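Local coordinates for protein metallocarboxypeptidase (Trypanosoma cruzi, PDB 3DWC) that probably removes single amino acids, with broad specificity but sparing proline, from the C-termini of peptides as a metal-dependent carboxypeptidase of the M32 family, at residues 342-347 / 352-357; 4-9 / 78-83. One frame throughout, in Å; residues are numbered along the deposited sequence.

Contact 1. Residues 342-347 / 352-357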
loop_
_atom_site.group_PDB
_atom_site.type_symbol
_atom_site.label_atom_id
_atom_site.label_comp_id
_atom_site.label_asym_id
_atom_site.label_seq_id
_atom_site.Cartn_x
_atom_site.Cartn_y
_atom_site.Cartn_z
ATOM N N GLN B 342 26.193 3.020 25.909
ATOM C CA GLN B 342 26.506 1.766 26.654
ATOM C C GLN B 342 26.110 1.854 28.118
ATOM O O GLN B 342 26.515 1.040 28.930
ATOM C CB GLN B 342 27.988 1.409 26.581
ATOM C CG GLN B 342 28.427 0.961 25.180
ATOM C CD GLN B 342 29.873 0.540 25.111
ATOM O OE1 GLN B 342 30.557 0.416 26.127
ATOM N NE2 GLN B 342 30.344 0.273 23.898
ATOM N N ARG B 343 25.333 2.869 28.464
ATOM C CA ARG B 343 24.949 3.077 29.866
ATOM C C ARG B 343 24.115 1.905 30.360
ATOM O O ARG B 343 23.252 1.434 29.641
ATOM C CB ARG B 343 24.130 4.354 30.014
ATOM C CG ARG B 343 24.004 4.775 31.480
ATOM C CD ARG B 343 22.836 5.702 31.663
ATOM N NE ARG B 343 23.234 7.084 31.893
ATOM C CZ ARG B 343 23.103 8.097 31.030
ATOM N NH1 ARG B 343 22.602 7.927 29.784
ATOM N NH2 ARG B 343 23.487 9.305 31.432
ATOM N N VAL B 344 24.419 1.439 31.564
ATOM C CA VAL B 344 23.740 0.305 32.172
ATOM C C VAL B 344 22.885 0.810 33.321
ATOM O O VAL B 344 23.398 1.395 34.279
ATOM C CB VAL B 344 24.733 -0.794 32.626
ATOM C CG1 VAL B 344 24.011 -1.868 33.406
ATOM C CG2 VAL B 344 25.417 -1.408 31.390
ATOM N N SER B 345 21.579 0.595 33.194
ATOM C CA SER B 345 20.610 1.044 34.193
ATOM C C SER B 345 19.390 0.134 34.210
ATOM O O SER B 345 18.498 0.267 33.382
ATOM C CB SER B 345 20.153 2.469 33.914
ATOM O OG SER B 345 19.534 2.937 35.092
ATOM N N PRO B 346 19.359 -0.822 35.143
ATOM C CA PRO B 346 18.245 -1.759 35.178
ATOM C C PRO B 346 16.924 -1.071 35.416
ATOM O O PRO B 346 16.870 -0.087 36.108
ATOM C CB PRO B 346 18.585 -2.655 36.348
ATOM C CG PRO B 346 20.032 -2.547 36.464
ATOM C CD PRO B 346 20.348 -1.132 36.171
ATOM N N GLY B 347 15.881 -1.600 34.810
ATOM C CA GLY B 347 14.546 -1.074 34.952
ATOM C C GLY B 347 13.514 -2.183 34.775
ATOM O O GLY B 347 13.840 -3.350 34.647
ATOM N N ASP B 352 12.554 -1.115 27.003
ATOM C CA ASP B 352 13.486 -0.040 27.291
ATOM C C ASP B 352 14.810 -0.514 27.858
ATOM O O ASP B 352 15.557 0.298 28.392
ATOM C CB ASP B 352 12.864 0.931 28.308
ATOM C CG ASP B 352 11.564 1.562 27.810
ATOM O OD1 ASP B 352 11.367 1.635 26.567
ATOM O OD2 ASP B 352 10.752 1.992 28.671
ATOM N N ALA B 353 15.126 -1.802 27.750
ATOM C CA ALA B 353 16.266 -2.341 28.487
ATOM C C ALA B 353 17.552 -2.191 27.697
ATOM O O ALA B 353 17.543 -2.351 26.516
ATOM C CB ALA B 353 16.010 -3.821 28.847
ATOM N N ASP B 354 18.661 -1.932 28.377
ATOM C CA ASP B 354 19.939 -1.790 27.702
ATOM C C ASP B 354 20.508 -3.169 27.306
ATOM O O ASP B 354 19.917 -4.194 27.610
ATOM C CB ASP B 354 20.900 -0.978 28.582
ATOM C CG ASP B 354 21.172 -1.630 29.955
ATOM O OD1 ASP B 354 20.951 -0.933 30.953
ATOM O OD2 ASP B 354 21.631 -2.812 30.040
ATOM N N GLU B 355 21.654 -3.201 26.630
ATOM C CA GLU B 355 22.133 -4.430 26.025
ATOM C C GLU B 355 22.363 -5.512 27.088
ATOM O O GLU B 355 22.184 -6.710 26.839
ATOM C CB GLU B 355 23.424 -4.144 25.214
ATOM C CG GLU B 355 24.004 -5.353 24.513
ATOM C CD GLU B 355 25.261 -5.042 23.796
ATOM O OE1 GLU B 355 25.858 -3.989 24.073
ATOM O OE2 GLU B 355 25.639 -5.830 22.915
ATOM N N LEU B 356 22.781 -5.111 28.275
ATOM C CA LEU B 356 23.154 -6.067 29.313
ATOM C C LEU B 356 21.953 -6.626 30.076
ATOM O O LEU B 356 21.907 -7.821 30.382
ATOM C CB LEU B 356 24.185 -5.421 30.265
ATOM C CG LEU B 356 24.914 -6.278 31.308
ATOM C CD1 LEU B 356 25.823 -7.365 30.725
ATOM C CD2 LEU B 356 25.749 -5.390 32.221
ATOM N N CYS B 357 20.968 -5.772 30.354
ATOM C CA CYS B 357 19.806 -6.144 31.170
ATOM C C CYS B 357 18.789 -6.904 30.391
ATOM O O CYS B 357 18.079 -7.750 30.917
ATOM C CB CYS B 357 19.134 -4.898 31.732
ATOM S SG CYS B 357 20.142 -4.076 32.969
HETATM O O HOH W 1 18.202 -1.367 31.238
#
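An Asx motif built on D354, in the loop between helices 334-341 and 358-374, reaches across to S345 and so ties two arms of one connection together. The D354 carboxylate divides its work between them. OD1 turns to the other arm and accepts the backbone N-H of S345, with N and OD1 2.8 Å apart; the bond is nearly straight (169°) and runs almost along the C-O axis of OD1. OD2 turns back to its own chain, taking the amide N of C357 at 3.0 Å from its syn side, 34° out of the carboxylate plane, and more weakly that of L356. CG of D354 sits between its backbone N and carbonyl carbon (chi1 60°), which lets the short side chain serve both arms at once. A water adds a second link: it donates to S345 O at 2.7 Å, accepts from D354 N at 3.0 Å and gives a weaker bond to OD1. Two good bonds, from S345 N to OD1 and from C357 N to OD2, fix the rotation of the carboxylate, and the weak ones from the water and L356 N add to them. Beside this polar centre lies an apolar edge. CD2 of L356 meets CG2 of V344 at 4.1 Å, and SG of C357 rests against one face of the P346 ring, 3.7 Å from CA and 3.8 Å from CG of P346. Helix 168-196 lines this edge through L182, L186 and V189, and Y500 and L496 of helix 490-501 also pack here. NH1 of R343 forms a salt bridge with E202. The whole is an Asx motif, centred on D354, just ahead of helix 358-374, with a bond from the same carboxylate fastening the incoming arm of the interhelical loop.

Contact 2. Residues 4-9 / 78-83. With SO4 (sulfate ion), chain T.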
loop_
_atom_site.group_PDB
_atom_site.type_symbol
_atom_site.label_atom_id
_atom_site.label_comp_id
_atom_site.label_asym_id
_atom_site.label_seq_id
_atom_site.Cartn_x
_atom_site.Cartn_y
_atom_site.Cartn_z
ATOM N N LYS B 4 7.687 -34.081 -11.343
ATOM C CA LYS B 4 6.338 -33.669 -11.710
ATOM C C LYS B 4 5.551 -33.112 -10.510
ATOM O O LYS B 4 5.193 -31.954 -10.539
ATOM C CB LYS B 4 5.598 -34.806 -12.417
ATOM C CG LYS B 4 4.515 -34.324 -13.373
ATOM C CD LYS B 4 4.018 -35.483 -14.246
ATOM C CE LYS B 4 2.947 -35.026 -15.221
ATOM N NZ LYS B 4 2.272 -33.791 -14.717
ATOM N N PRO B 5 5.304 -33.923 -9.459
ATOM C CA PRO B 5 4.603 -33.404 -8.275
ATOM C C PRO B 5 5.350 -32.313 -7.529
ATOM O O PRO B 5 4.708 -31.396 -7.011
ATOM C CB PRO B 5 4.444 -34.636 -7.374
ATOM C CG PRO B 5 5.485 -35.590 -7.841
ATOM C CD PRO B 5 5.597 -35.359 -9.316
ATOM N N TYR B 6 6.679 -32.425 -7.451
ATOM C CA TYR B 6 7.502 -31.378 -6.846
ATOM C C TYR B 6 7.333 -30.041 -7.593
ATOM O O TYR B 6 7.042 -29.002 -6.962
ATOM C CB TYR B 6 8.991 -31.771 -6.737
ATOM C CG TYR B 6 9.845 -30.556 -6.391
ATOM C CD1 TYR B 6 9.901 -30.058 -5.103
ATOM C CD2 TYR B 6 10.508 -29.860 -7.376
ATOM C CE1 TYR B 6 10.635 -28.915 -4.803
ATOM C CE2 TYR B 6 11.230 -28.724 -7.090
ATOM C CZ TYR B 6 11.295 -28.251 -5.813
ATOM O OH TYR B 6 12.038 -27.098 -5.576
ATOM N N LYS B 7 7.472 -30.066 -8.922
ATOM C CA LYS B 7 7.262 -28.866 -9.733
ATOM C C LYS B 7 5.819 -28.307 -9.623
ATOM O O LYS B 7 5.601 -27.079 -9.657
ATOM C CB LYS B 7 7.639 -29.122 -11.195
ATOM C CG LYS B 7 9.159 -29.155 -11.442
ATOM C CD LYS B 7 9.704 -27.722 -11.592
ATOM C CE LYS B 7 11.197 -27.641 -11.361
ATOM N NZ LYS B 7 11.703 -26.249 -11.616
ATOM N N GLU B 8 4.848 -29.201 -9.485
ATOM C CA GLU B 8 3.483 -28.767 -9.242
ATOM C C GLU B 8 3.387 -28.049 -7.897
ATOM O O GLU B 8 2.749 -27.025 -7.806
ATOM C CB GLU B 8 2.519 -29.945 -9.300
ATOM C CG GLU B 8 1.079 -29.605 -8.896
ATOM C CD GLU B 8 0.362 -28.730 -9.909
ATOM O OE1 GLU B 8 -0.476 -27.885 -9.476
ATOM O OE2 GLU B 8 0.647 -28.884 -11.127
ATOM N N LEU B 9 4.040 -28.579 -6.864
ATOM C CA LEU B 9 4.156 -27.865 -5.604
ATOM C C LEU B 9 4.825 -26.506 -5.772
ATOM O O LEU B 9 4.412 -25.530 -5.164
ATOM C CB LEU B 9 4.870 -28.692 -4.542
ATOM C CG LEU B 9 3.999 -29.800 -3.918
ATOM C CD1 LEU B 9 4.855 -30.963 -3.436
ATOM C CD2 LEU B 9 3.122 -29.287 -2.788
ATOM N N LYS B 78 19.686 -30.737 -4.964
ATOM C CA LYS B 78 19.904 -30.640 -3.520
ATOM C C LYS B 78 18.998 -29.584 -2.895
ATOM O O LYS B 78 18.367 -29.819 -1.871
ATOM C CB LYS B 78 21.369 -30.296 -3.210
ATOM C CG LYS B 78 21.759 -30.462 -1.739
ATOM C CD LYS B 78 23.082 -29.737 -1.394
ATOM C CE LYS B 78 24.145 -30.710 -0.836
ATOM N NZ LYS B 78 25.557 -30.172 -0.951
ATOM N N LEU B 79 18.983 -28.427 -3.532
ATOM C CA LEU B 79 18.202 -27.296 -3.109
ATOM C C LEU B 79 16.686 -27.523 -3.257
ATOM O O LEU B 79 15.910 -26.951 -2.509
ATOM C CB LEU B 79 18.645 -26.058 -3.895
ATOM C CG LEU B 79 19.990 -25.434 -3.483
ATOM C CD1 LEU B 79 20.223 -24.174 -4.294
ATOM C CD2 LEU B 79 20.025 -25.081 -1.999
ATOM N N GLN B 80 16.282 -28.348 -4.223
ATOM C CA GLN B 80 14.885 -28.730 -4.411
ATOM C C GLN B 80 14.476 -29.643 -3.282
ATOM O O GLN B 80 13.380 -29.525 -2.742
ATOM C CB GLN B 80 14.681 -29.430 -5.750
ATOM C CG GLN B 80 14.921 -28.546 -6.932
ATOM C CD GLN B 80 14.827 -29.277 -8.264
ATOM O OE1 GLN B 80 15.212 -30.449 -8.375
ATOM N NE2 GLN B 80 14.335 -28.586 -9.284
ATOM N N ARG B 81 15.380 -30.549 -2.895
ATOM C CA ARG B 81 15.149 -31.396 -1.720
ATOM C C ARG B 81 14.953 -30.557 -0.460
ATOM O O ARG B 81 14.062 -30.827 0.329
ATOM C CB ARG B 81 16.288 -32.415 -1.530
ATOM C CG ARG B 81 16.420 -33.444 -2.638
ATOM C CD ARG B 81 17.199 -34.683 -2.191
ATOM N NE ARG B 81 18.572 -34.322 -1.897
ATOM C CZ ARG B 81 19.570 -34.300 -2.779
ATOM N NH1 ARG B 81 19.382 -34.633 -4.044
ATOM N NH2 ARG B 81 20.777 -33.917 -2.377
ATOM N N ALA B 82 15.774 -29.531 -0.263
ATOM C CA ALA B 82 15.586 -28.625 0.894
ATOM C C ALA B 82 14.253 -27.873 0.779
ATOM O O ALA B 82 13.532 -27.640 1.786
ATOM C CB ALA B 82 16.701 -27.613 0.982
ATOM N N ASN B 83 13.937 -27.483 -0.455
ATOM C CA ASN B 83 12.707 -26.718 -0.687
ATOM C C ASN B 83 11.527 -27.617 -0.355
ATOM O O ASN B 83 10.586 -27.167 0.303
ATOM C CB ASN B 83 12.675 -26.173 -2.115
ATOM C CG ASN B 83 11.574 -25.161 -2.352
ATOM O OD1 ASN B 83 11.274 -24.315 -1.495
ATOM N ND2 ASN B 83 10.969 -25.230 -3.541
HETATM S S SO4 T . 20.114 -33.903 1.307
HETATM O O1 SO4 T . 18.862 -33.292 0.878
HETATM O O2 SO4 T . 20.309 -35.217 0.696
HETATM O O3 SO4 T . 21.235 -33.033 0.937
HETATM O O4 SO4 T . 20.046 -34.114 2.750
HETATM O O HOH W 2 13.605 -25.799 -9.034
#
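Y6 reaches across from helix 3-32 to helix 78-95 and has more surface buried here than any other residue, Q80 and N83 following; the axes of segments 4-9 and 78-83 come within 11.4 Å, at 63°. CG of Y6 lies anti to the backbone N (chi1 168°), sending the ring across to Q80 and N83. The aliphatic part of Q80 lies against the phenol end: CB is 3.6 Å from CZ of Y6, and CG is 3.7 Å from CE2. N83 ND2 donates to Y6 OH at 3.0 Å, almost straight (170°) and in its amide plane. N83 has its stronger partner in Q286, and its OD1 takes V288 N. At the margin a water accepts from K7 NZ and Q80 NE2; K7 also pairs with E10, and Q80 OE1 accepts from E77 N. R81 points away from helix 3-32 and its NE binds O1 of a sulfate, probably from the crystallisation liquor, at 3.0 Å, so the ion takes no part in the helix contact. Because the phenol oxygen takes an N-H from N83 and has a weak hydrogen bond to E10, while the ring packs on methylenes, polar bonds join these helices as well as packing.

Contacts 1 and 2 both turn on a side chain with more than one partner, D354 in one and N83 in the other. Contact 1 closes a local turn, with only four residues between its segments, whereas contact 2 joins segments with 68 residues between them. They lie on opposite sides of the chain's centre; their centres lie about 18 Å and 29 Å from the centre of the chain and about 46 Å apart, with nearest atoms about 32 Å apart. Neither belongs to the cobalt site of H267, H271 and E298 or to the glycine pocket. Contact 2 has one indirect tie to the metal: N83 bonds Q286 and V288, in the connection between the helices carrying those three ligands.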